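Local coordinates for SusD-like carbohydrate binding protein (Bacteroides vulgatus, PDB 3LEW) that probably binds carbohydrate at the outer membrane of the cell, and so probably takes part in nutrient binding, at residues A[470-474]-A[475-479]. Residues are numbered along the deposited sequence; the frame is centred on the assembly and turned at random. Where two conformers were deposited one is given.
Sequences YRITD and SEELA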
ATOM      1  N   TYR A 470       3.176  12.421   4.473  1.00 12.70           N
ATOM      2  CA  TYR A 470       4.578  12.407   4.026  1.00 12.79           C
ATOM      3  C   TYR A 470       4.949  13.853   3.651  1.00 12.79           C
ATOM      4  O   TYR A 470       4.060  14.683   3.356  1.00 13.56           O
ATOM      5  CB  TYR A 470       4.787  11.501   2.832  1.00 12.25           C
ATOM      6  CG  TYR A 470       4.759   9.994   3.126  1.00 13.53           C
ATOM      7  CD1 TYR A 470       3.631   9.365   3.635  1.00 14.69           C
ATOM      8  CD2 TYR A 470       5.836   9.200   2.761  1.00 17.30           C
ATOM      9  CE1 TYR A 470       3.589   7.933   3.834  1.00 14.68           C
ATOM     10  CE2 TYR A 470       5.818   7.819   2.963  1.00 19.26           C
ATOM     11  CZ  TYR A 470       4.701   7.199   3.509  1.00 20.02           C
ATOM     12  OH  TYR A 470       4.729   5.811   3.648  1.00 20.18           O
ATOM     13  N   ARG A 471       6.223  14.174   3.787  1.00 12.47           N
ATOM     14  CA  ARG A 471       6.744  15.531   3.616  1.00 12.19           C
ATOM     15  C   ARG A 471       7.807  15.664   2.539  1.00 13.07           C
ATOM     16  O   ARG A 471       8.708  14.863   2.394  1.00 13.33           O
ATOM     17  CB  ARG A 471       7.344  15.986   4.948  1.00 12.42           C
ATOM     18  CG  ARG A 471       6.322  15.959   6.083  1.00 14.04           C
ATOM     19  CD  ARG A 471       6.890  16.497   7.377  1.00 14.06           C
ATOM     20  NE  ARG A 471       7.207  17.923   7.288  1.00 15.12           N
ATOM     21  CZ  ARG A 471       7.611  18.678   8.302  1.00 16.03           C
ATOM     22  NH1 ARG A 471       7.774  18.155   9.520  1.00 14.36           N
ATOM     23  NH2 ARG A 471       7.858  19.986   8.098  1.00 15.30           N
ATOM     24  N   ILE A 472       7.713  16.745   1.782  1.00 12.80           N
ATOM     25  CA  ILE A 472       8.795  17.140   0.896  1.00 12.16           C
ATOM     26  C   ILE A 472      10.074  17.218   1.744  1.00 13.18           C
ATOM     27  O   ILE A 472      10.065  17.705   2.908  1.00 14.57           O
ATOM     28  CB  ILE A 472       8.464  18.478   0.211  1.00 13.18           C
ATOM     29  CG1 ILE A 472       7.197  18.329  -0.650  1.00 13.69           C
ATOM     30  CG2 ILE A 472       9.658  18.962  -0.577  1.00 13.05           C
ATOM     31  CD1 ILE A 472       6.504  19.616  -1.097  1.00 14.39           C
ATOM     32  N   THR A 473      11.166  16.690   1.193  1.00 13.06           N
ATOM     33  CA  THR A 473      12.452  16.606   1.925  1.00 14.01           C
ATOM     34  C   THR A 473      13.100  17.946   2.180  1.00 14.81           C
ATOM     35  O   THR A 473      12.879  18.923   1.423  1.00 14.53           O
ATOM     36  CB  THR A 473      13.465  15.744   1.166  1.00 14.86           C
ATOM     37  OG1 THR A 473      13.737  16.324  -0.117  1.00 14.56           O
ATOM     38  CG2 THR A 473      12.950  14.267   1.026  1.00 14.96           C
ATOM     39  N   ASP A 474      13.938  17.987   3.208  1.00 15.31           N
ATOM     40  CA  ASP A 474      14.764  19.158   3.468  1.00 16.53           C
ATOM     41  C   ASP A 474      15.636  19.518   2.251  1.00 15.61           C
ATOM     42  O   ASP A 474      15.802  20.722   1.929  1.00 14.70           O
ATOM     43  CB  ASP A 474      15.664  18.944   4.683  1.00 17.47           C
ATOM     44  CG  ASP A 474      14.898  19.042   6.016  1.00 22.28           C
ATOM     45  OD1 ASP A 474      13.756  19.567   6.086  1.00 25.05           O
ATOM     46  OD2 ASP A 474      15.471  18.588   7.006  1.00 30.47           O
ATOM     47  N   SER A 475      16.226  18.509   1.608  1.00 15.07           N
ATOM     48  CA  SER A 475      17.095  18.746   0.456  0.50 14.79           C
ATOM     49  C   SER A 475      16.326  19.432  -0.657  1.00 14.48           C
ATOM     50  O   SER A 475      16.823  20.380  -1.264  1.00 15.03           O
ATOM     51  CB  SER A 475      17.760  17.450  -0.049  0.50 15.41           C
ATOM     52  OG  SER A 475      18.675  17.749  -1.099  0.50 15.77           O
ATOM     53  N   GLU A 476      15.099  18.971  -0.916  1.00 14.02           N
ATOM     54  CA  GLU A 476      14.286  19.592  -1.955  1.00 14.36           C
ATOM     55  C   GLU A 476      13.950  21.042  -1.604  1.00 13.60           C
ATOM     56  O   GLU A 476      13.970  21.908  -2.450  1.00 13.23           O
ATOM     57  CB  GLU A 476      12.984  18.803  -2.170  1.00 14.42           C
ATOM     58  CG  GLU A 476      12.067  19.381  -3.237  1.00 15.42           C
ATOM     59  CD  GLU A 476      12.468  19.020  -4.662  1.00 19.34           C
ATOM     60  OE1 GLU A 476      13.215  18.015  -4.841  1.00 24.69           O
ATOM     61  OE2 GLU A 476      11.964  19.725  -5.577  1.00 19.66           O
ATOM     62  N   GLU A 477      13.641  21.305  -0.335  1.00 13.90           N
ATOM     63  CA  GLU A 477      13.366  22.713   0.086  1.00 15.70           C
ATOM     64  C   GLU A 477      14.537  23.653  -0.113  1.00 16.34           C
ATOM     65  O   GLU A 477      14.360  24.862  -0.366  1.00 16.93           O
ATOM     66  CB  GLU A 477      12.865  22.746   1.527  1.00 15.99           C
ATOM     67  CG  GLU A 477      11.450  22.176   1.612  1.00 18.13           C
ATOM     68  CD  GLU A 477      10.776  22.403   2.955  1.00 23.43           C
ATOM     69  OE1 GLU A 477      11.479  22.593   3.964  1.00 32.38           O
ATOM     70  OE2 GLU A 477       9.541  22.341   3.015  1.00 18.73           O
ATOM     71  N   LEU A 478      15.748  23.122  -0.019  1.00 16.20           N
ATOM     72  CA  LEU A 478      16.935  23.928  -0.285  1.00 17.33           C
ATOM     73  C   LEU A 478      17.192  24.094  -1.756  1.00 16.36           C
ATOM     74  O   LEU A 478      17.425  25.191  -2.221  1.00 17.94           O
ATOM     75  CB  LEU A 478      18.176  23.306   0.368  1.00 17.41           C
ATOM     76  CG  LEU A 478      18.299  23.426   1.870  1.00 19.27           C
ATOM     77  CD1 LEU A 478      19.599  22.743   2.301  1.00 22.87           C
ATOM     78  CD2 LEU A 478      18.285  24.935   2.320  1.00 17.48           C
ATOM     79  N   ALA A 479      17.165  22.993  -2.473  1.00 15.44           N
ATOM     80  CA  ALA A 479      17.569  22.966  -3.866  1.00 15.62           C
ATOM     81  C   ALA A 479      16.549  23.599  -4.795  1.00 15.81           C
ATOM     82  O   ALA A 479      16.909  24.179  -5.814  1.00 16.13           O
ATOM     83  CB  ALA A 479      17.841  21.514  -4.309  1.00 15.60           C
TER
HETATM   84  O   HOH W   1      13.578  22.332   5.458  1.00 31.62           O
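Thr473 and Glu477 open the short helix 474-479 with its first backbone bond, Glu477 N to Thr473 O at 3.1 Å, and the next follows at the same length from Leu478 N to Asp474 O. Thr473 is the N-cap: its OG1 accepts from Glu476 N at 3.1 Å, with an N-H...O angle of 156°. A chi1 of 61° sets that hydroxyl between its own backbone N and carbonyl carbon, swung round to meet the amide, and Thr473 OG1 also lies 3.3 Å from Glu476 CB. With an alanine here, Glu476 N would probably lose its capping bond and the start of the helix would be held less firmly.

One residue earlier, Ile472 lays its CG2 methyl against the aliphatic part of Glu476, 3.6 Å from CG. The Glu476 chain then bends at chi2 (80°), and its carboxylate is taken by Trp87 NE1 on OE1 and by Asn480 ND2 on OE2, the latter oxygen also binding a pentaethylene glycol probably left from crystallisation. Asp474 and Glu477 bring like charges together, with OD1 and OE1 4.3 Å apart. A water bridges the two carboxylates, its O 2.6 Å from Glu477 OE1 and also hydrogen-bonded to Asp474 OD1, while Lys79 forms a salt bridge with Asp474 OD1 and Lys489 does so with Glu477 OE2, which Tyr484 OH also binds; these cations probably offset the repulsion.

The turn lies at the protein surface, where the long loop after strand 440-448 passes into helix 474-479. Ile472 and Thr473 both rest on Trp87 of helix 81-103, and upstream Tyr470 packs on helices 46-54 and 81-103, so the capped end is seated against the helical part of the SusD-like fold.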